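Local structure of putative thiosugar synthase (4N6F) at residues Gln32-Pro37 and Asn59-Leu64; Leu38-Leu43 and Asp71-Asp76; Ala152-Gly157 and Ile187-Val192. The protein probably builds a 2-thiosugar on a ThiG-like TIM barrel, introducing sulphur from a sulphur-carrier protein into a sugar phosphate. All coordinates share one frame; numbering follows the deposited sequence.

Interaction 1 (Gln32-Pro37 and Asn59-Leu64)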
ATOM      1  N   GLN A  32      18.915  12.830  12.407  1.00 50.99           N
ATOM      2  CA  GLN A  32      19.170  14.234  12.057  1.00 57.55           C
ATOM      3  C   GLN A  32      18.108  15.218  12.568  1.00 56.12           C
ATOM      4  O   GLN A  32      18.296  16.424  12.486  1.00 55.49           O
ATOM      5  CB  GLN A  32      19.308  14.377  10.540  1.00 61.56           C
ATOM      6  CG  GLN A  32      20.515  13.648   9.977  1.00 65.25           C
ATOM      7  CD  GLN A  32      20.840  14.067   8.555  1.00 71.35           C
ATOM      8  OE1 GLN A  32      19.946  14.191   7.710  1.00 72.67           O
ATOM      9  NE2 GLN A  32      22.127  14.285   8.278  1.00 72.99           N
ATOM     10  N   TYR A  33      17.007  14.704  13.107  1.00 57.85           N
ATOM     11  CA  TYR A  33      15.913  15.544  13.604  1.00 56.44           C
ATOM     12  C   TYR A  33      16.368  16.209  14.909  1.00 58.75           C
ATOM     13  O   TYR A  33      16.890  15.522  15.789  1.00 59.24           O
ATOM     14  CB  TYR A  33      14.672  14.690  13.913  1.00 53.01           C
ATOM     15  CG  TYR A  33      14.024  13.913  12.770  1.00 50.08           C
ATOM     16  CD1 TYR A  33      14.710  13.598  11.590  1.00 50.55           C
ATOM     17  CD2 TYR A  33      12.717  13.447  12.900  1.00 49.15           C
ATOM     18  CE1 TYR A  33      14.102  12.872  10.577  1.00 47.69           C
ATOM     19  CE2 TYR A  33      12.105  12.719  11.896  1.00 48.97           C
ATOM     20  CZ  TYR A  33      12.796  12.434  10.733  1.00 48.26           C
ATOM     21  OH  TYR A  33      12.168  11.709   9.740  1.00 45.43           O
ATOM     22  N   ASP A  34      16.179  17.522  15.052  1.00 61.74           N
ATOM     23  CA  ASP A  34      16.489  18.191  16.340  1.00 65.51           C
ATOM     24  C   ASP A  34      15.248  18.755  17.069  1.00 62.18           C
ATOM     25  O   ASP A  34      15.386  19.436  18.093  1.00 61.77           O
ATOM     26  CB  ASP A  34      17.599  19.259  16.180  1.00 68.04           C
ATOM     27  CG  ASP A  34      17.138  20.521  15.443  1.00 71.92           C
ATOM     28  OD1 ASP A  34      15.990  20.571  14.945  1.00 76.95           O
ATOM     29  OD2 ASP A  34      17.943  21.475  15.359  1.00 70.60           O
ATOM     30  N   SER A  35      14.055  18.444  16.550  1.00 56.74           N
ATOM     31  CA  SER A  35      12.777  18.853  17.158  1.00 50.93           C
ATOM     32  C   SER A  35      12.152  17.690  17.955  1.00 47.94           C
ATOM     33  O   SER A  35      11.793  16.651  17.381  1.00 44.99           O
ATOM     34  CB  SER A  35      11.809  19.340  16.071  1.00 49.61           C
ATOM     35  OG  SER A  35      10.475  19.440  16.549  1.00 49.12           O
ATOM     36  N   VAL A  36      12.021  17.876  19.268  1.00 43.80           N
ATOM     37  CA  VAL A  36      11.525  16.829  20.168  1.00 39.78           C
ATOM     38  C   VAL A  36      10.059  16.463  19.897  1.00 40.94           C
ATOM     39  O   VAL A  36       9.731  15.277  19.815  1.00 37.32           O
ATOM     40  CB  VAL A  36      11.756  17.198  21.650  1.00 39.20           C
ATOM     41  CG1 VAL A  36      11.103  16.187  22.588  1.00 39.40           C
ATOM     42  CG2 VAL A  36      13.245  17.276  21.932  1.00 39.16           C
ATOM     43  N   PRO A  37       9.174  17.471  19.751  1.00 42.41           N
ATOM     44  CA  PRO A  37       7.803  17.209  19.306  1.00 41.76           C
ATOM     45  C   PRO A  37       7.697  16.351  18.045  1.00 40.91           C
ATOM     46  O   PRO A  37       6.887  15.432  18.004  1.00 39.30           O
ATOM     47  CB  PRO A  37       7.256  18.614  19.029  1.00 42.38           C
ATOM     48  CG  PRO A  37       7.956  19.468  20.032  1.00 43.56           C
ATOM     49  CD  PRO A  37       9.334  18.872  20.201  1.00 44.25           C
ATOM     50  N   ASN A  59      27.980  15.056  26.266  1.00 41.65           N
ATOM     51  CA  ASN A  59      27.657  16.144  25.360  1.00 39.40           C
ATOM     52  C   ASN A  59      26.382  16.802  25.868  1.00 39.72           C
ATOM     53  O   ASN A  59      25.359  16.131  26.052  1.00 39.99           O
ATOM     54  CB  ASN A  59      27.476  15.638  23.936  1.00 38.96           C
ATOM     55  CG  ASN A  59      27.182  16.754  22.951  1.00 38.54           C
ATOM     56  OD1 ASN A  59      26.037  16.954  22.552  1.00 38.73           O
ATOM     57  ND2 ASN A  59      28.211  17.484  22.553  1.00 38.85           N
ATOM     58  N   ARG A  60      26.450  18.109  26.113  1.00 37.61           N
ATOM     59  CA  ARG A  60      25.345  18.832  26.742  1.00 37.63           C
ATOM     60  C   ARG A  60      24.113  18.837  25.847  1.00 35.69           C
ATOM     61  O   ARG A  60      23.025  18.513  26.291  1.00 33.64           O
ATOM     62  CB  ARG A  60      25.758  20.274  27.063  1.00 38.79           C
ATOM     63  CG  ARG A  60      24.696  21.091  27.784  1.00 41.06           C
ATOM     64  CD  ARG A  60      25.288  22.352  28.410  1.00 42.98           C
ATOM     65  NE  ARG A  60      24.288  23.091  29.181  1.00 46.72           N
ATOM     66  CZ  ARG A  60      23.364  23.902  28.656  1.00 49.13           C
ATOM     67  NH1 ARG A  60      23.289  24.103  27.338  1.00 47.59           N
ATOM     68  NH2 ARG A  60      22.497  24.518  29.457  1.00 50.88           N
ATOM     69  N   ARG A  61      24.294  19.225  24.589  1.00 35.78           N
ATOM     70  CA  ARG A  61      23.183  19.348  23.658  1.00 37.86           C
ATOM     71  C   ARG A  61      22.405  18.029  23.507  1.00 39.18           C
ATOM     72  O   ARG A  61      21.195  17.999  23.687  1.00 38.59           O
ATOM     73  CB  ARG A  61      23.679  19.797  22.290  1.00 39.25           C
ATOM     74  CG  ARG A  61      22.548  20.043  21.316  1.00 41.99           C
ATOM     75  CD  ARG A  61      23.047  20.579  19.996  1.00 45.51           C
ATOM     76  NE  ARG A  61      22.059  21.475  19.406  1.00 50.21           N
ATOM     77  CZ  ARG A  61      21.122  21.129  18.527  1.00 54.07           C
ATOM     78  NH1 ARG A  61      20.286  22.062  18.082  1.00 55.43           N
ATOM     79  NH2 ARG A  61      21.010  19.872  18.078  1.00 54.99           N
ATOM     80  N   SER A  62      23.099  16.942  23.189  1.00 39.32           N
ATOM     81  CA  SER A  62      22.409  15.676  22.999  1.00 41.22           C
ATOM     82  C   SER A  62      21.825  15.150  24.325  1.00 40.61           C
ATOM     83  O   SER A  62      20.771  14.506  24.320  1.00 39.43           O
ATOM     84  CB  SER A  62      23.303  14.637  22.297  1.00 40.12           C
ATOM     85  OG  SER A  62      24.028  13.865  23.228  1.00 43.46           O
ATOM     86  N   SER A  63      22.474  15.438  25.455  1.00 39.90           N
ATOM     87  CA  SER A  63      21.932  15.014  26.759  1.00 41.21           C
ATOM     88  C   SER A  63      20.624  15.728  27.083  1.00 39.77           C
ATOM     89  O   SER A  63      19.699  15.120  27.605  1.00 41.41           O
ATOM     90  CB  SER A  63      22.939  15.230  27.897  1.00 41.80           C
ATOM     91  OG  SER A  63      24.017  14.315  27.787  1.00 44.94           O
ATOM     92  N   LEU A  64      20.547  17.014  26.758  1.00 38.51           N
ATOM     93  CA  LEU A  64      19.329  17.791  26.998  1.00 39.26           C
ATOM     94  C   LEU A  64      18.185  17.405  26.072  1.00 36.65           C
ATOM     95  O   LEU A  64      17.039  17.388  26.495  1.00 36.05           O
ATOM     96  CB  LEU A  64      19.602  19.290  26.869  1.00 40.56           C
ATOM     97  CG  LEU A  64      20.488  19.926  27.944  1.00 41.52           C
ATOM     98  CD1 LEU A  64      20.581  21.421  27.676  1.00 41.71           C
ATOM     99  CD2 LEU A  64      19.943  19.658  29.340  1.00 42.26           C
TER

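Interaction 2 (Leu38-Leu43 and Asp71-Asp76). With CA (calcium ion), chain D.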
ATOM      1  N   LEU A  38       8.504  16.659  17.034  1.00 41.55           N
ATOM      2  CA  LEU A  38       8.514  15.903  15.784  1.00 42.04           C
ATOM      3  C   LEU A  38       8.890  14.436  16.014  1.00 40.17           C
ATOM      4  O   LEU A  38       8.230  13.533  15.501  1.00 38.98           O
ATOM      5  CB  LEU A  38       9.495  16.520  14.777  1.00 44.02           C
ATOM      6  CG  LEU A  38       9.699  15.743  13.461  1.00 46.93           C
ATOM      7  CD1 LEU A  38       8.407  15.709  12.651  1.00 48.05           C
ATOM      8  CD2 LEU A  38      10.836  16.315  12.631  1.00 47.00           C
ATOM      9  N   VAL A  39       9.967  14.208  16.757  1.00 37.59           N
ATOM     10  CA  VAL A  39      10.425  12.853  17.022  1.00 36.92           C
ATOM     11  C   VAL A  39       9.320  12.087  17.740  1.00 35.65           C
ATOM     12  O   VAL A  39       8.930  11.007  17.309  1.00 33.11           O
ATOM     13  CB  VAL A  39      11.731  12.833  17.839  1.00 36.84           C
ATOM     14  CG1 VAL A  39      12.067  11.424  18.301  1.00 37.52           C
ATOM     15  CG2 VAL A  39      12.883  13.378  17.010  1.00 37.69           C
ATOM     16  N   ARG A  40       8.804  12.676  18.815  1.00 35.39           N
ATOM     17  CA  ARG A  40       7.730  12.067  19.601  1.00 35.72           C
ATOM     18  C   ARG A  40       6.558  11.661  18.711  1.00 34.30           C
ATOM     19  O   ARG A  40       6.150  10.506  18.697  1.00 30.82           O
ATOM     20  CB  ARG A  40       7.260  13.047  20.678  1.00 36.20           C
ATOM     21  CG  ARG A  40       6.081  12.587  21.530  1.00 37.85           C
ATOM     22  CD  ARG A  40       5.428  13.789  22.202  1.00 39.45           C
ATOM     23  NE  ARG A  40       4.699  14.611  21.230  1.00 40.71           N
ATOM     24  CZ  ARG A  40       4.572  15.938  21.275  1.00 42.55           C
ATOM     25  NH1 ARG A  40       3.885  16.560  20.324  1.00 44.30           N
ATOM     26  NH2 ARG A  40       5.138  16.658  22.237  1.00 42.73           N
ATOM     27  N   ASP A  41       6.034  12.616  17.951  1.00 35.42           N
ATOM     28  CA  ASP A  41       4.808  12.385  17.192  1.00 36.63           C
ATOM     29  C   ASP A  41       5.003  11.340  16.106  1.00 34.43           C
ATOM     30  O   ASP A  41       4.140  10.506  15.864  1.00 35.42           O
ATOM     31  CB  ASP A  41       4.304  13.690  16.568  1.00 39.44           C
ATOM     32  CG  ASP A  41       3.778  14.681  17.605  1.00 40.97           C
ATOM     33  OD1 ASP A  41       3.238  14.263  18.664  1.00 42.52           O
ATOM     34  OD2 ASP A  41       3.896  15.896  17.344  1.00 45.08           O
ATOM     35  N   VAL A  42       6.157  11.397  15.462  1.00 34.03           N
ATOM     36  CA  VAL A  42       6.485  10.495  14.369  1.00 32.79           C
ATOM     37  C   VAL A  42       6.711   9.072  14.889  1.00 31.33           C
ATOM     38  O   VAL A  42       6.197   8.124  14.307  1.00 29.25           O
ATOM     39  CB  VAL A  42       7.692  11.044  13.568  1.00 34.05           C
ATOM     40  CG1 VAL A  42       8.554   9.950  12.992  1.00 35.94           C
ATOM     41  CG2 VAL A  42       7.212  11.984  12.469  1.00 35.05           C
ATOM     42  N   LEU A  43       7.462   8.920  15.980  1.00 29.39           N
ATOM     43  CA  LEU A  43       7.680   7.586  16.545  1.00 29.44           C
ATOM     44  C   LEU A  43       6.377   6.972  17.073  1.00 29.42           C
ATOM     45  O   LEU A  43       6.151   5.774  16.891  1.00 27.90           O
ATOM     46  CB  LEU A  43       8.762   7.591  17.627  1.00 28.67           C
ATOM     47  CG  LEU A  43      10.203   7.831  17.146  1.00 29.21           C
ATOM     48  CD1 LEU A  43      11.163   7.892  18.329  1.00 29.44           C
ATOM     49  CD2 LEU A  43      10.678   6.774  16.165  1.00 29.42           C
ATOM     50  N   ASP A  71      10.596  12.250  28.770  1.00 38.60           N
ATOM     51  CA  ASP A  71       9.339  12.386  29.535  1.00 40.46           C
ATOM     52  C   ASP A  71       8.109  12.556  28.638  1.00 41.95           C
ATOM     53  O   ASP A  71       7.008  12.791  29.134  1.00 45.07           O
ATOM     54  CB  ASP A  71       9.418  13.521  30.568  1.00 41.25           C
ATOM     55  CG  ASP A  71       9.473  14.904  29.938  1.00 43.16           C
ATOM     56  OD1 ASP A  71       9.548  15.022  28.698  1.00 43.78           O
ATOM     57  OD2 ASP A  71       9.435  15.893  30.693  1.00 47.85           O
ATOM     58  N   GLU A  72       8.297  12.441  27.329  1.00 41.86           N
ATOM     59  CA  GLU A  72       7.187  12.514  26.379  1.00 43.60           C
ATOM     60  C   GLU A  72       6.975  11.235  25.579  1.00 41.72           C
ATOM     61  O   GLU A  72       5.915  11.054  24.996  1.00 42.03           O
ATOM     62  CB  GLU A  72       7.401  13.681  25.430  1.00 45.17           C
ATOM     63  CG  GLU A  72       7.222  15.015  26.118  1.00 45.98           C
ATOM     64  CD  GLU A  72       7.618  16.165  25.236  1.00 46.10           C
ATOM     65  OE1 GLU A  72       6.971  16.336  24.183  1.00 46.30           O
ATOM     66  OE2 GLU A  72       8.569  16.896  25.600  1.00 46.91           O
ATOM     67  N   LEU A  73       7.999  10.384  25.530  1.00 41.55           N
ATOM     68  CA  LEU A  73       7.931   9.064  24.918  1.00 41.81           C
ATOM     69  C   LEU A  73       8.407   8.046  25.940  1.00 39.50           C
ATOM     70  O   LEU A  73       9.320   8.344  26.698  1.00 42.14           O
ATOM     71  CB  LEU A  73       8.878   8.978  23.714  1.00 41.52           C
ATOM     72  CG  LEU A  73       8.336   9.028  22.297  1.00 43.31           C
ATOM     73  CD1 LEU A  73       9.486   8.732  21.348  1.00 43.92           C
ATOM     74  CD2 LEU A  73       7.205   8.042  22.060  1.00 44.27           C
ATOM     75  N   PRO A  74       7.817   6.840  25.947  1.00 38.79           N
ATOM     76  CA  PRO A  74       8.358   5.754  26.767  1.00 38.65           C
ATOM     77  C   PRO A  74       9.547   5.080  26.079  1.00 37.30           C
ATOM     78  O   PRO A  74       9.380   4.058  25.421  1.00 38.36           O
ATOM     79  CB  PRO A  74       7.172   4.789  26.891  1.00 38.28           C
ATOM     80  CG  PRO A  74       6.392   4.987  25.635  1.00 39.20           C
ATOM     81  CD  PRO A  74       6.563   6.444  25.268  1.00 40.50           C
ATOM     82  N   LEU A  75      10.740   5.649  26.229  1.00 36.77           N
ATOM     83  CA  LEU A  75      11.920   5.133  25.526  1.00 36.75           C
ATOM     84  C   LEU A  75      12.353   3.744  26.006  1.00 38.13           C
ATOM     85  O   LEU A  75      13.143   3.078  25.339  1.00 35.52           O
ATOM     86  CB  LEU A  75      13.084   6.118  25.610  1.00 36.13           C
ATOM     87  CG  LEU A  75      12.855   7.479  24.941  1.00 36.73           C
ATOM     88  CD1 LEU A  75      14.019   8.410  25.228  1.00 36.18           C
ATOM     89  CD2 LEU A  75      12.640   7.358  23.437  1.00 36.39           C
ATOM     90  N   ASP A  76      11.816   3.306  27.142  1.00 40.43           N
ATOM     91  CA  ASP A  76      12.015   1.939  27.628  1.00 42.18           C
ATOM     92  C   ASP A  76      11.304   0.891  26.766  1.00 40.26           C
ATOM     93  O   ASP A  76      11.693  -0.265  26.767  1.00 42.87           O
ATOM     94  CB  ASP A  76      11.531   1.802  29.080  1.00 44.17           C
ATOM     95  CG  ASP A  76      10.036   2.078  29.232  1.00 46.80           C
ATOM     96  OD1 ASP A  76       9.643   3.266  29.221  1.00 50.12           O
ATOM     97  OD2 ASP A  76       9.254   1.111  29.352  1.00 48.59           O
TER
HETATM   98 CA    CA D 302       9.944  17.176  27.449  1.00 41.79          CA
HETATM   99  O   HOH W   1       7.473  17.657  28.712  1.00 52.55           O
HETATM  100  O   HOH W   2      11.211  17.831  29.301  1.00 36.99           O
HETATM  101  O   HOH W   3       9.129  19.672  26.943  1.00 51.56           O

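Interaction 3 (Ala152-Gly157 and Ile187-Val192). With CA (calcium ion), chain E.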
ATOM      1  N   ALA A 152      28.270 -11.818   1.334  1.00 26.48           N
ATOM      2  CA  ALA A 152      29.411 -11.606   2.215  1.00 25.12           C
ATOM      3  C   ALA A 152      28.922 -11.084   3.570  1.00 25.05           C
ATOM      4  O   ALA A 152      29.453 -11.457   4.618  1.00 26.83           O
ATOM      5  CB  ALA A 152      30.389 -10.626   1.582  1.00 26.45           C
ATOM      6  N   LEU A 153      27.901 -10.226   3.551  1.00 24.00           N
ATOM      7  CA  LEU A 153      27.374  -9.661   4.799  1.00 24.45           C
ATOM      8  C   LEU A 153      26.628 -10.694   5.630  1.00 23.52           C
ATOM      9  O   LEU A 153      26.744 -10.710   6.856  1.00 22.93           O
ATOM     10  CB  LEU A 153      26.523  -8.410   4.535  1.00 23.67           C
ATOM     11  CG  LEU A 153      27.371  -7.217   4.087  1.00 24.28           C
ATOM     12  CD1 LEU A 153      26.488  -6.072   3.625  1.00 24.71           C
ATOM     13  CD2 LEU A 153      28.345  -6.745   5.164  1.00 24.65           C
ATOM     14  N   GLU A 154      25.893 -11.584   4.973  1.00 24.01           N
ATOM     15  CA  GLU A 154      25.268 -12.691   5.688  1.00 24.83           C
ATOM     16  C   GLU A 154      26.331 -13.615   6.278  1.00 25.41           C
ATOM     17  O   GLU A 154      26.234 -14.024   7.423  1.00 26.46           O
ATOM     18  CB  GLU A 154      24.306 -13.482   4.794  1.00 24.77           C
ATOM     19  CG  GLU A 154      23.771 -14.739   5.480  1.00 24.78           C
ATOM     20  CD  GLU A 154      22.620 -15.417   4.745  1.00 25.18           C
ATOM     21  OE1 GLU A 154      22.342 -15.090   3.568  1.00 24.28           O
ATOM     22  OE2 GLU A 154      21.977 -16.293   5.362  1.00 25.64           O
ATOM     23  N   GLU A 155      27.352 -13.942   5.500  1.00 27.40           N
ATOM     24  CA  GLU A 155      28.417 -14.811   5.998  1.00 29.59           C
ATOM     25  C   GLU A 155      29.131 -14.214   7.207  1.00 27.34           C
ATOM     26  O   GLU A 155      29.434 -14.929   8.167  1.00 26.65           O
ATOM     27  CB  GLU A 155      29.431 -15.114   4.891  1.00 34.62           C
ATOM     28  CG  GLU A 155      30.467 -16.159   5.283  1.00 39.14           C
ATOM     29  CD  GLU A 155      31.429 -16.487   4.158  1.00 43.48           C
ATOM     30  OE1 GLU A 155      32.160 -15.578   3.709  1.00 46.77           O
ATOM     31  OE2 GLU A 155      31.452 -17.658   3.725  1.00 50.09           O
ATOM     32  N   ALA A 156      29.386 -12.908   7.169  1.00 25.68           N
ATOM     33  CA  ALA A 156      29.990 -12.208   8.318  1.00 26.22           C
ATOM     34  C   ALA A 156      29.107 -12.209   9.568  1.00 25.51           C
ATOM     35  O   ALA A 156      29.589 -11.971  10.669  1.00 27.38           O
ATOM     36  CB  ALA A 156      30.359 -10.778   7.940  1.00 25.42           C
ATOM     37  N   GLY A 157      27.819 -12.493   9.396  1.00 24.98           N
ATOM     38  CA  GLY A 157      26.902 -12.669  10.520  1.00 24.50           C
ATOM     39  C   GLY A 157      26.135 -11.403  10.856  1.00 24.02           C
ATOM     40  O   GLY A 157      25.735 -11.210  11.993  1.00 23.34           O
ATOM     41  N   ILE A 187      18.933 -14.479   0.303  1.00 27.73           N
ATOM     42  CA  ILE A 187      19.580 -14.088   1.557  1.00 27.36           C
ATOM     43  C   ILE A 187      18.770 -14.601   2.744  1.00 25.22           C
ATOM     44  O   ILE A 187      17.560 -14.558   2.733  1.00 24.67           O
ATOM     45  CB  ILE A 187      19.749 -12.547   1.590  1.00 28.48           C
ATOM     46  CG1 ILE A 187      20.690 -12.101   0.462  1.00 29.66           C
ATOM     47  CG2 ILE A 187      20.279 -12.055   2.921  1.00 29.69           C
ATOM     48  CD1 ILE A 187      22.060 -12.749   0.462  1.00 30.42           C
ATOM     49  N   GLY A 188      19.456 -15.115   3.756  1.00 25.42           N
ATOM     50  CA  GLY A 188      18.804 -15.702   4.917  1.00 26.25           C
ATOM     51  C   GLY A 188      18.536 -14.740   6.059  1.00 27.00           C
ATOM     52  O   GLY A 188      17.895 -15.108   7.036  1.00 30.10           O
ATOM     53  N   ILE A 189      19.017 -13.509   5.965  1.00 26.08           N
ATOM     54  CA  ILE A 189      18.749 -12.543   7.031  1.00 25.23           C
ATOM     55  C   ILE A 189      17.661 -11.576   6.579  1.00 24.57           C
ATOM     56  O   ILE A 189      17.492 -11.350   5.382  1.00 24.43           O
ATOM     57  CB  ILE A 189      20.015 -11.805   7.491  1.00 24.99           C
ATOM     58  CG1 ILE A 189      20.764 -11.188   6.324  1.00 25.61           C
ATOM     59  CG2 ILE A 189      20.931 -12.774   8.235  1.00 25.93           C
ATOM     60  CD1 ILE A 189      21.856 -10.237   6.759  1.00 26.45           C
ATOM     61  N   PRO A 190      16.914 -11.009   7.533  1.00 23.51           N
ATOM     62  CA  PRO A 190      15.867 -10.073   7.156  1.00 23.43           C
ATOM     63  C   PRO A 190      16.397  -8.865   6.369  1.00 22.24           C
ATOM     64  O   PRO A 190      17.497  -8.381   6.644  1.00 20.85           O
ATOM     65  CB  PRO A 190      15.300  -9.621   8.505  1.00 23.59           C
ATOM     66  CG  PRO A 190      15.618 -10.724   9.441  1.00 24.11           C
ATOM     67  CD  PRO A 190      16.952 -11.226   8.987  1.00 24.07           C
ATOM     68  N   VAL A 191      15.603  -8.415   5.400  1.00 21.14           N
ATOM     69  CA  VAL A 191      15.910  -7.262   4.576  1.00 21.34           C
ATOM     70  C   VAL A 191      14.969  -6.100   4.922  1.00 21.59           C
ATOM     71  O   VAL A 191      13.742  -6.269   5.012  1.00 22.16           O
ATOM     72  CB  VAL A 191      15.819  -7.615   3.069  1.00 21.44           C
ATOM     73  CG1 VAL A 191      15.859  -6.372   2.192  1.00 21.77           C
ATOM     74  CG2 VAL A 191      16.956  -8.546   2.679  1.00 21.44           C
ATOM     75  N   VAL A 192      15.576  -4.938   5.156  1.00 21.24           N
ATOM     76  CA  VAL A 192      14.884  -3.676   5.379  1.00 20.59           C
ATOM     77  C   VAL A 192      15.079  -2.834   4.117  1.00 20.63           C
ATOM     78  O   VAL A 192      16.217  -2.563   3.712  1.00 20.02           O
ATOM     79  CB  VAL A 192      15.468  -2.903   6.594  1.00 20.05           C
ATOM     80  CG1 VAL A 192      14.783  -1.553   6.778  1.00 20.00           C
ATOM     81  CG2 VAL A 192      15.364  -3.717   7.882  1.00 19.86           C
TER
HETATM   82 CA    CA E 303      19.225 -16.527   8.891  1.00 44.02          CA
HETATM   83  O   HOH W   4      21.568 -16.445   7.843  1.00 36.32           O
HETATM   84  O   HOH W   5      20.463 -17.750  10.322  1.00 37.13           O

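Interaction 1 (Gln32-Pro37 and Asn59-Leu64)
The Arg61 guanidinium offers its edge to Asp34: OD2 of Asp34 lies in the guanidinium plane, 3.6 Å from NH1 of Arg61, a long salt bridge. The carboxylate is turned 38° from that plane, and Asp34 CB comes within 4.0 Å of Arg61 NH2. The neighbouring Arg60 guanidinium is met on a face instead, with CD1 of Leu64 3.7 Å above its centre. Arg61 CG is anti to the backbone N (chi1 -176°), and a bend at chi3 brings the end of the chain round to the carboxylate. The turn that carries it is fixed by Asn59, the N-cap of helix 60-70, whose OD1 accepts from Ser62 N at 3.0 Å with a nearly straight N-H (170°). Asn59 O is gripped from opposite faces by Ser63 N and Ser63 OG, the latter at 2.8 Å. Asp34 itself stands just before Ser35, the N-cap of helix 36-46. Together with Gln32 it belongs to a calcium site of this protein that is not filled in this chain. At this length and on the surface, the Asp34-Arg61 pair is likely to be a loose electrostatic attraction, easily screened by solvent.

Interaction 2 (Leu38-Leu43 and Asp71-Asp76)
Arg40 and Glu72 anchor a salt-bridge network, with Asp41 as third member, that ties helix 36-46 of the TIM barrel to the loop between helix 60-70 and strand 79-83. The two side chains pass each other at a slant, their guanidinium and carboxylate planes 42° apart. Arg40 NH2 donates to Glu72 OE1 at 2.7 Å, meeting that oxygen almost end-on while keeping it close to the guanidinium plane. The bend of Arg40 at chi3 (71°) turns the guanidinium edge toward Asp41, whose OD1 lies in the guanidinium plane and takes NE and NH1 from the same face of its carboxylate; NE does so at 3.0 Å. The guanidinium is thus held between two acids, which fixes its rotation.

Glu72 divides its oxygens: OE1 serves Arg40, while OE2 binds a calcium ion at 2.3 Å. Two positive neighbours would probably keep this carboxylate ionised. Asp71 OD1 binds the same ion at 2.5 Å, three waters join it, and Asp68 completes the site with its backbone O and its OD1. Arg40 therefore acts as a second-shell residue that positions a calcium ligand. Beneath the charges, Leu73 CG lies against Arg40 CA at 4.1 Å. Deeper still, Leu43 and Leu73 cross at about a right angle, with CD1 of Leu43 3.6 Å from CD1 of Leu73.

Interaction 3 (Ala152-Gly157 and Ile187-Val192)
The last full turn of helix 147-156, closed by a Schellman motif at Gly157, sends Glu154 across to the loop that leads into barrel strand 191-194. Glu154 runs extended from a CG anti to its own N (chi1 173°), which carries the carboxylate out to Gly188. There OE1 accepts from Gly188 N at 2.9 Å; the N-H points straight at it (177°), coming from 40° above the carboxylate plane. The same oxygen lies 3.7 Å from Ile187 CG2, and OE2 rests 3.3 Å from Gly188 CA, a spot it can take because glycine has no CB to block it. OE2 also accepts from a water bound to a calcium ion, whose shell includes Gly188 O at 2.7 Å, so the glutamate is a second-shell partner of that ion. With an alanine in place of Glu154, Gly188 N would probably be left without its carboxylate acceptor, and the calcium-bound water would lose its own. Behind Glu154, Leu153 packs on strands 138-143 and 161-164. Val192 pairs through its backbone with strand 161-164, and Val191 with Ser212, so the contact joins an outer helix to the approach of the strand two places along the barrel from strand 138-143.

Overall arrangement
Interactions 1 and 2 are neighbours, their centres 12 Å apart, and share helix 36-46: interaction 1 loosely bridges the loop at its start and the start of helix 60-70, while interaction 2 ties its body to the loop following that helix. Their segments alternate along the chain, and Tyr33 packs on Leu38 and Val39 between them. Interaction 3 comes later in sequence, on the opposite side of the chain's centre, about 30 Å from interaction 2 and 32 Å from interaction 1 (centres). All three lie within one ThiG-like TIM barrel. Each includes an acidic side chain, and interaction 2 adds leucine packing, with calcium bound at interactions 2 and 3.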